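Local coordinates for regulatory protein CII (PDB 1ZS4) that activates transcription from lambda phage promoters for repressor and integrase by binding DNA as a homotetramer, so that the virus can enter its latent state, at a contact of chain A with DNA. Sequence-based numbering; all coordinates share one arbitrary frame.

A contact of chain A with DNA. Residues 37-39, 42-43. With nucleotides of chain C; nucleotides of chain B.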
ATOM      1  N   ASP A  37      17.776 -17.465 -11.816  1.00 11.24           N
ATOM      2  CA  ASP A  37      19.109 -17.991 -12.123  1.00  9.73           C
ATOM      3  C   ASP A  37      20.021 -17.851 -10.915  1.00 10.20           C
ATOM      4  O   ASP A  37      19.776 -17.016 -10.045  1.00  9.16           O
ATOM      5  CB  ASP A  37      19.723 -17.235 -13.300  1.00 11.40           C
ATOM      6  CG  ASP A  37      20.915 -17.964 -13.892  1.00 12.43           C
ATOM      7  OD1 ASP A  37      22.068 -17.621 -13.587  1.00 11.97           O
ATOM      8  OD2 ASP A  37      20.695 -18.903 -14.674  1.00 11.89           O
ATOM      9  N   LYS A  38      21.072 -18.658 -10.852  1.00  9.30           N
ATOM     10  CA  LYS A  38      21.995 -18.541  -9.728  1.00  9.80           C
ATOM     11  C   LYS A  38      22.646 -17.164  -9.724  1.00 10.88           C
ATOM     12  O   LYS A  38      23.051 -16.686  -8.666  1.00  9.99           O
ATOM     13  CB  LYS A  38      23.075 -19.621  -9.789  1.00 11.61           C
ATOM     14  CG  LYS A  38      23.861 -19.665 -11.078  1.00 10.90           C
ATOM     15  CD  LYS A  38      24.863 -20.821 -11.039  1.00 13.21           C
ATOM     16  CE  LYS A  38      25.788 -20.811 -12.259  1.00 11.29           C
ATOM     17  NZ  LYS A  38      26.884 -21.839 -12.156  1.00 12.70           N
ATOM     18  N   SER A  39      22.738 -16.528 -10.894  1.00 11.15           N
ATOM     19  CA  SER A  39      23.342 -15.196 -10.985  1.00 10.47           C
ATOM     20  C   SER A  39      22.471 -14.189 -10.243  1.00 10.27           C
ATOM     21  O   SER A  39      22.976 -13.182  -9.722  1.00 10.65           O
ATOM     22  CB  SER A  39      23.559 -14.762 -12.454  1.00 11.89           C
ATOM     23  OG  SER A  39      22.343 -14.620 -13.193  1.00 10.50           O
ATOM     24  N   SER A  42      22.989 -14.766  -6.464  1.00  9.87           N
ATOM     25  CA  SER A  42      24.307 -14.199  -6.204  1.00 10.56           C
ATOM     26  C   SER A  42      24.223 -12.674  -6.076  1.00 10.53           C
ATOM     27  O   SER A  42      24.698 -12.084  -5.092  1.00 11.46           O
ATOM     28  CB  SER A  42      25.262 -14.572  -7.350  1.00 12.15           C
ATOM     29  OG  SER A  42      26.574 -14.103  -7.110  1.00 11.66           O
ATOM     30  N   ARG A  43      23.592 -12.029  -7.057  1.00  8.54           N
ATOM     31  CA  ARG A  43      23.487 -10.579  -7.033  1.00  9.00           C
ATOM     32  C   ARG A  43      22.581 -10.044  -5.935  1.00  9.62           C
ATOM     33  O   ARG A  43      22.840  -8.966  -5.391  1.00  8.74           O
ATOM     34  CB  ARG A  43      23.067 -10.063  -8.416  1.00 10.56           C
ATOM     35  CG  ARG A  43      24.252 -10.112  -9.389  1.00 12.77           C
ATOM     36  CD  ARG A  43      23.934  -9.817 -10.856  1.00 15.76           C
ATOM     37  NE  ARG A  43      25.202  -9.538 -11.542  1.00 16.98           N
ATOM     38  CZ  ARG A  43      25.658 -10.174 -12.616  1.00 16.56           C
ATOM     39  NH1 ARG A  43      24.951 -11.150 -13.176  1.00 15.61           N
ATOM     40  NH2 ARG A  43      26.852  -9.843 -13.108  1.00 16.24           N
TER
ATOM     41  P    DT C   8      28.755 -15.829  -4.832  1.00 13.80           P
ATOM     42  OP1  DT C   8      29.253 -15.073  -3.650  1.00 14.33           O
ATOM     43  OP2  DT C   8      27.304 -15.852  -5.114  1.00 13.61           O
ATOM     44  O5'  DT C   8      29.560 -15.279  -6.095  1.00 16.33           O
ATOM     45  C5'  DT C   8      30.981 -15.331  -6.073  1.00 15.80           C
ATOM     46  C4'  DT C   8      31.621 -14.570  -7.216  1.00 18.10           C
ATOM     47  O4'  DT C   8      31.458 -15.297  -8.468  1.00 18.27           O
ATOM     48  C3'  DT C   8      31.038 -13.182  -7.491  1.00 18.28           C
ATOM     49  O3'  DT C   8      32.100 -12.323  -7.941  1.00 18.82           O
ATOM     50  C2'  DT C   8      29.980 -13.458  -8.555  1.00 17.85           C
ATOM     51  C1'  DT C   8      30.652 -14.553  -9.375  1.00 14.76           C
ATOM     52  N1   DT C   8      29.821 -15.505 -10.164  1.00 13.45           N
ATOM     53  C2   DT C   8      30.231 -15.797 -11.458  1.00 12.94           C
ATOM     54  O2   DT C   8      31.209 -15.284 -11.993  1.00 13.98           O
ATOM     55  N3   DT C   8      29.449 -16.716 -12.112  1.00 12.70           N
ATOM     56  C4   DT C   8      28.325 -17.345 -11.628  1.00 11.81           C
ATOM     57  O4   DT C   8      27.725 -18.150 -12.326  1.00 14.41           O
ATOM     58  C5   DT C   8      27.936 -16.982 -10.282  1.00 11.44           C
ATOM     59  C7   DT C   8      26.708 -17.617  -9.699  1.00  9.62           C
ATOM     60  C6   DT C   8      28.691 -16.094  -9.622  1.00 11.42           C
ATOM     61  P    DT C   9      31.831 -10.766  -8.203  1.00 20.79           P
ATOM     62  OP1  DT C   9      33.048 -10.072  -7.712  1.00 22.93           O
ATOM     63  OP2  DT C   9      30.499 -10.344  -7.713  1.00 20.76           O
ATOM     64  O5'  DT C   9      31.828 -10.689  -9.798  1.00 21.96           O
ATOM     65  C5'  DT C   9      32.904 -11.275 -10.506  1.00 23.90           C
ATOM     66  C4'  DT C   9      32.795 -11.069 -12.000  1.00 23.41           C
ATOM     67  O4'  DT C   9      31.919 -12.061 -12.602  1.00 22.71           O
ATOM     68  C3'  DT C   9      32.206  -9.719 -12.421  1.00 24.10           C
ATOM     69  O3'  DT C   9      32.791  -9.395 -13.682  1.00 27.65           O
ATOM     70  C2'  DT C   9      30.721 -10.027 -12.554  1.00 24.07           C
ATOM     71  C1'  DT C   9      30.774 -11.423 -13.154  1.00 20.10           C
ATOM     72  N1   DT C   9      29.616 -12.328 -13.029  1.00 17.19           N
ATOM     73  C2   DT C   9      29.390 -13.232 -14.051  1.00 17.32           C
ATOM     74  O2   DT C   9      30.080 -13.308 -15.054  1.00 16.23           O
ATOM     75  N3   DT C   9      28.322 -14.060 -13.855  1.00 14.91           N
ATOM     76  C4   DT C   9      27.479 -14.086 -12.770  1.00 14.03           C
ATOM     77  O4   DT C   9      26.577 -14.916 -12.725  1.00 13.43           O
ATOM     78  C5   DT C   9      27.757 -13.107 -11.745  1.00 12.08           C
ATOM     79  C7   DT C   9      26.879 -13.055 -10.531  1.00 14.65           C
ATOM     80  C6   DT C   9      28.796 -12.282 -11.924  1.00 14.23           C
ATOM     81  P    DG C  10      32.590  -7.945 -14.342  1.00 26.85           P
ATOM     82  OP1  DG C  10      33.929  -7.318 -14.298  1.00 29.58           O
ATOM     83  OP2  DG C  10      31.416  -7.209 -13.819  1.00 27.92           O
ATOM     84  O5'  DG C  10      32.317  -8.340 -15.857  1.00 27.69           O
ATOM     85  C5'  DG C  10      33.185  -9.259 -16.512  1.00 27.23           C
ATOM     86  C4'  DG C  10      32.702  -9.551 -17.914  1.00 26.09           C
ATOM     87  O4'  DG C  10      31.571 -10.460 -17.878  1.00 25.46           O
ATOM     88  C3'  DG C  10      32.188  -8.304 -18.631  1.00 28.18           C
ATOM     89  O3'  DG C  10      32.429  -8.456 -20.036  1.00 30.51           O
ATOM     90  C2'  DG C  10      30.711  -8.295 -18.267  1.00 25.17           C
ATOM     91  C1'  DG C  10      30.384  -9.783 -18.266  1.00 23.53           C
ATOM     92  N9   DG C  10      29.299 -10.240 -17.398  1.00 18.82           N
ATOM     93  C8   DG C  10      29.010  -9.816 -16.125  1.00 18.93           C
ATOM     94  N7   DG C  10      27.996 -10.446 -15.594  1.00 18.06           N
ATOM     95  C5   DG C  10      27.586 -11.330 -16.582  1.00 17.04           C
ATOM     96  C6   DG C  10      26.534 -12.279 -16.586  1.00 17.69           C
ATOM     97  O6   DG C  10      25.719 -12.529 -15.690  1.00 16.66           O
ATOM     98  N1   DG C  10      26.476 -12.979 -17.790  1.00 17.69           N
ATOM     99  C2   DG C  10      27.320 -12.780 -18.857  1.00 16.91           C
ATOM    100  N2   DG C  10      27.099 -13.557 -19.936  1.00 19.04           N
ATOM    101  N3   DG C  10      28.299 -11.891 -18.867  1.00 16.44           N
ATOM    102  C4   DG C  10      28.378 -11.210 -17.705  1.00 18.78           C
ATOM    103  P    DC C  11      32.206  -7.220 -21.033  1.00 32.36           P
ATOM    104  OP1  DC C  11      33.307  -7.280 -22.027  1.00 32.99           O
ATOM    105  OP2  DC C  11      31.947  -5.959 -20.288  1.00 31.21           O
ATOM    106  O5'  DC C  11      30.879  -7.626 -21.796  1.00 32.61           O
ATOM    107  C5'  DC C  11      30.072  -8.651 -21.276  1.00 31.71           C
ATOM    108  C4'  DC C  11      29.060  -9.099 -22.295  1.00 29.50           C
ATOM    109  O4'  DC C  11      28.059  -9.817 -21.544  1.00 27.89           O
ATOM    110  C3'  DC C  11      28.318  -7.939 -22.959  1.00 29.18           C
ATOM    111  O3'  DC C  11      27.811  -8.390 -24.220  1.00 31.72           O
ATOM    112  C2'  DC C  11      27.191  -7.667 -21.984  1.00 27.72           C
ATOM    113  C1'  DC C  11      26.863  -9.058 -21.472  1.00 25.16           C
ATOM    114  N1   DC C  11      26.373  -9.100 -20.086  1.00 20.62           N
ATOM    115  C2   DC C  11      25.391 -10.030 -19.770  1.00 19.15           C
ATOM    116  O2   DC C  11      25.024 -10.826 -20.646  1.00 17.94           O
ATOM    117  N3   DC C  11      24.868 -10.045 -18.523  1.00 17.15           N
ATOM    118  C4   DC C  11      25.308  -9.191 -17.602  1.00 17.31           C
ATOM    119  N4   DC C  11      24.751  -9.245 -16.383  1.00 14.78           N
ATOM    120  C5   DC C  11      26.336  -8.246 -17.885  1.00 17.45           C
ATOM    121  C6   DC C  11      26.840  -8.236 -19.135  1.00 17.75           C
TER
ATOM    122  P    DG B  18      16.037 -15.225 -14.420  1.00 12.64           P
ATOM    123  OP1  DG B  18      14.969 -16.239 -14.304  1.00 13.73           O
ATOM    124  OP2  DG B  18      17.096 -15.154 -13.366  1.00 12.34           O
ATOM    125  O5'  DG B  18      16.786 -15.496 -15.804  1.00 12.18           O
ATOM    126  C5'  DG B  18      16.025 -15.582 -17.003  1.00 12.86           C
ATOM    127  C4'  DG B  18      16.852 -16.141 -18.140  1.00 13.54           C
ATOM    128  O4'  DG B  18      17.899 -15.203 -18.499  1.00 13.79           O
ATOM    129  C3'  DG B  18      17.582 -17.445 -17.836  1.00 13.38           C
ATOM    130  O3'  DG B  18      17.613 -18.230 -19.032  1.00 15.81           O
ATOM    131  C2'  DG B  18      18.927 -16.971 -17.313  1.00 13.39           C
ATOM    132  C1'  DG B  18      19.180 -15.691 -18.105  1.00 11.92           C
ATOM    133  N9   DG B  18      19.844 -14.632 -17.343  1.00 11.42           N
ATOM    134  C8   DG B  18      19.634 -14.302 -16.021  1.00 11.30           C
ATOM    135  N7   DG B  18      20.401 -13.326 -15.609  1.00 10.08           N
ATOM    136  C5   DG B  18      21.155 -12.987 -16.729  1.00 11.46           C
ATOM    137  C6   DG B  18      22.167 -11.995 -16.902  1.00 12.62           C
ATOM    138  O6   DG B  18      22.615 -11.178 -16.071  1.00 10.37           O
ATOM    139  N1   DG B  18      22.670 -12.002 -18.196  1.00 12.87           N
ATOM    140  C2   DG B  18      22.258 -12.837 -19.201  1.00 12.93           C
ATOM    141  N2   DG B  18      22.881 -12.680 -20.379  1.00 14.23           N
ATOM    142  N3   DG B  18      21.314 -13.755 -19.063  1.00 12.34           N
ATOM    143  C4   DG B  18      20.813 -13.778 -17.807  1.00 12.54           C
ATOM    144  P    DC B  19      18.438 -19.617 -19.093  1.00 16.22           P
ATOM    145  OP1  DC B  19      17.620 -20.425 -20.065  1.00 15.48           O
ATOM    146  OP2  DC B  19      18.740 -20.187 -17.763  1.00 15.23           O
ATOM    147  O5'  DC B  19      19.804 -19.176 -19.768  1.00 15.63           O
ATOM    148  C5'  DC B  19      19.769 -18.379 -20.944  1.00 19.58           C
ATOM    149  C4'  DC B  19      21.134 -18.208 -21.575  1.00 19.42           C
ATOM    150  O4'  DC B  19      21.884 -17.145 -20.926  1.00 19.71           O
ATOM    151  C3'  DC B  19      22.044 -19.433 -21.486  1.00 21.16           C
ATOM    152  O3'  DC B  19      22.829 -19.505 -22.683  1.00 22.85           O
ATOM    153  C2'  DC B  19      22.854 -19.176 -20.217  1.00 19.00           C
ATOM    154  C1'  DC B  19      23.045 -17.667 -20.275  1.00 17.44           C
ATOM    155  N1   DC B  19      23.249 -16.923 -19.010  1.00 15.25           N
ATOM    156  C2   DC B  19      24.183 -15.859 -18.978  1.00 14.76           C
ATOM    157  O2   DC B  19      24.846 -15.597 -19.993  1.00 15.94           O
ATOM    158  N3   DC B  19      24.328 -15.145 -17.839  1.00 14.27           N
ATOM    159  C4   DC B  19      23.591 -15.443 -16.765  1.00 11.39           C
ATOM    160  N4   DC B  19      23.735 -14.680 -15.670  1.00 11.48           N
ATOM    161  C5   DC B  19      22.666 -16.524 -16.759  1.00 11.50           C
ATOM    162  C6   DC B  19      22.530 -17.237 -17.891  1.00 14.62           C
ATOM    163  P    DA B  20      23.721 -20.809 -22.989  1.00 24.70           P
ATOM    164  OP1  DA B  20      23.701 -20.951 -24.467  1.00 25.80           O
ATOM    165  OP2  DA B  20      23.325 -21.962 -22.141  1.00 22.78           O
ATOM    166  O5'  DA B  20      25.177 -20.322 -22.570  1.00 22.14           O
ATOM    167  C5'  DA B  20      25.685 -19.127 -23.140  1.00 22.29           C
ATOM    168  C4'  DA B  20      27.015 -18.727 -22.546  1.00 23.21           C
ATOM    169  O4'  DA B  20      26.848 -18.067 -21.263  1.00 22.17           O
ATOM    170  C3'  DA B  20      27.920 -19.926 -22.250  1.00 23.67           C
ATOM    171  O3'  DA B  20      29.256 -19.444 -22.294  1.00 26.03           O
ATOM    172  C2'  DA B  20      27.574 -20.267 -20.812  1.00 22.60           C
ATOM    173  C1'  DA B  20      27.455 -18.865 -20.261  1.00 20.90           C
ATOM    174  N9   DA B  20      26.841 -18.612 -18.956  1.00 19.53           N
ATOM    175  C8   DA B  20      25.868 -19.321 -18.297  1.00 19.31           C
ATOM    176  N7   DA B  20      25.601 -18.858 -17.098  1.00 19.04           N
ATOM    177  C5   DA B  20      26.441 -17.760 -16.968  1.00 17.05           C
ATOM    178  C6   DA B  20      26.642 -16.846 -15.918  1.00 15.34           C
ATOM    179  N6   DA B  20      25.989 -16.907 -14.759  1.00 15.56           N
ATOM    180  N1   DA B  20      27.550 -15.865 -16.103  1.00 16.43           N
ATOM    181  C2   DA B  20      28.211 -15.814 -17.267  1.00 17.32           C
ATOM    182  N3   DA B  20      28.119 -16.618 -18.326  1.00 16.69           N
ATOM    183  C4   DA B  20      27.202 -17.588 -18.107  1.00 18.53           C
TER
HETATM  184  O   HOH W   1      22.235 -11.710 -13.401  1.00 14.69           O
HETATM  185  O   HOH W   2      18.200 -19.735 -15.074  1.00 16.13           O
HETATM  186  O   HOH W   3      21.516 -20.121 -16.999  1.00 18.28           O
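Arg43 and Ser39 read both halves of one G-C pair, DG10 of chain C with DC19 of chain B, from the major groove, a worked example of direct base readout. Arg43 comes end-on to the Hoogsteen edge of the guanine: NH1 donates to O6 of DG10 in a nearly straight bond (171° at H), and NH2 donates to N7 of DG10 over 2.8 Å, both acceptors close to the guanidinium plane. One face of that plane lies off-centre over the preceding base, with NH2 3.8 Å from the ring centroid of DT9 of chain C, a cation-pi contact that probably helps hold the group's rotation. Across the pair, N4 of DC19 donates to the Ser39 hydroxyl OG over 2.8 Å. That hydroxyl, between backbone N and carbonyl carbon (chi1 64°), also donates to OD1 of Asp37, likely leaving it to accept from the cytosine; Ser39 N reaches OD1 from the opposite face. Asp37 thus braces Ser39, while its carboxylate carbon CG lies 3.7 Å from C5 of DC19 and OD2 is joined to OP2 of DC19 by two waters, each touching both. A further water joins Ser39 OG and Arg43 NH1 to O6 of DG18 of chain B. Phosphate contacts on both DNA strands may help set the helix depth: Asp37 N binds OP2 of DG18 at 2.9 Å, and Ser42 OG, anti to its backbone N (chi1 -177°), binds OP2 of DT8 of chain C at 2.8 Å. Lys38 lies extended alongside the DT8 methyl, its CG 3.8 Å from C7. Asp37 precedes helix 38-47, which follows helix 27-34 as the recognition helix of the helix-turn-helix; its Lys38, Ser39 and Arg43 face major-groove bases and its Ser42 the backbone.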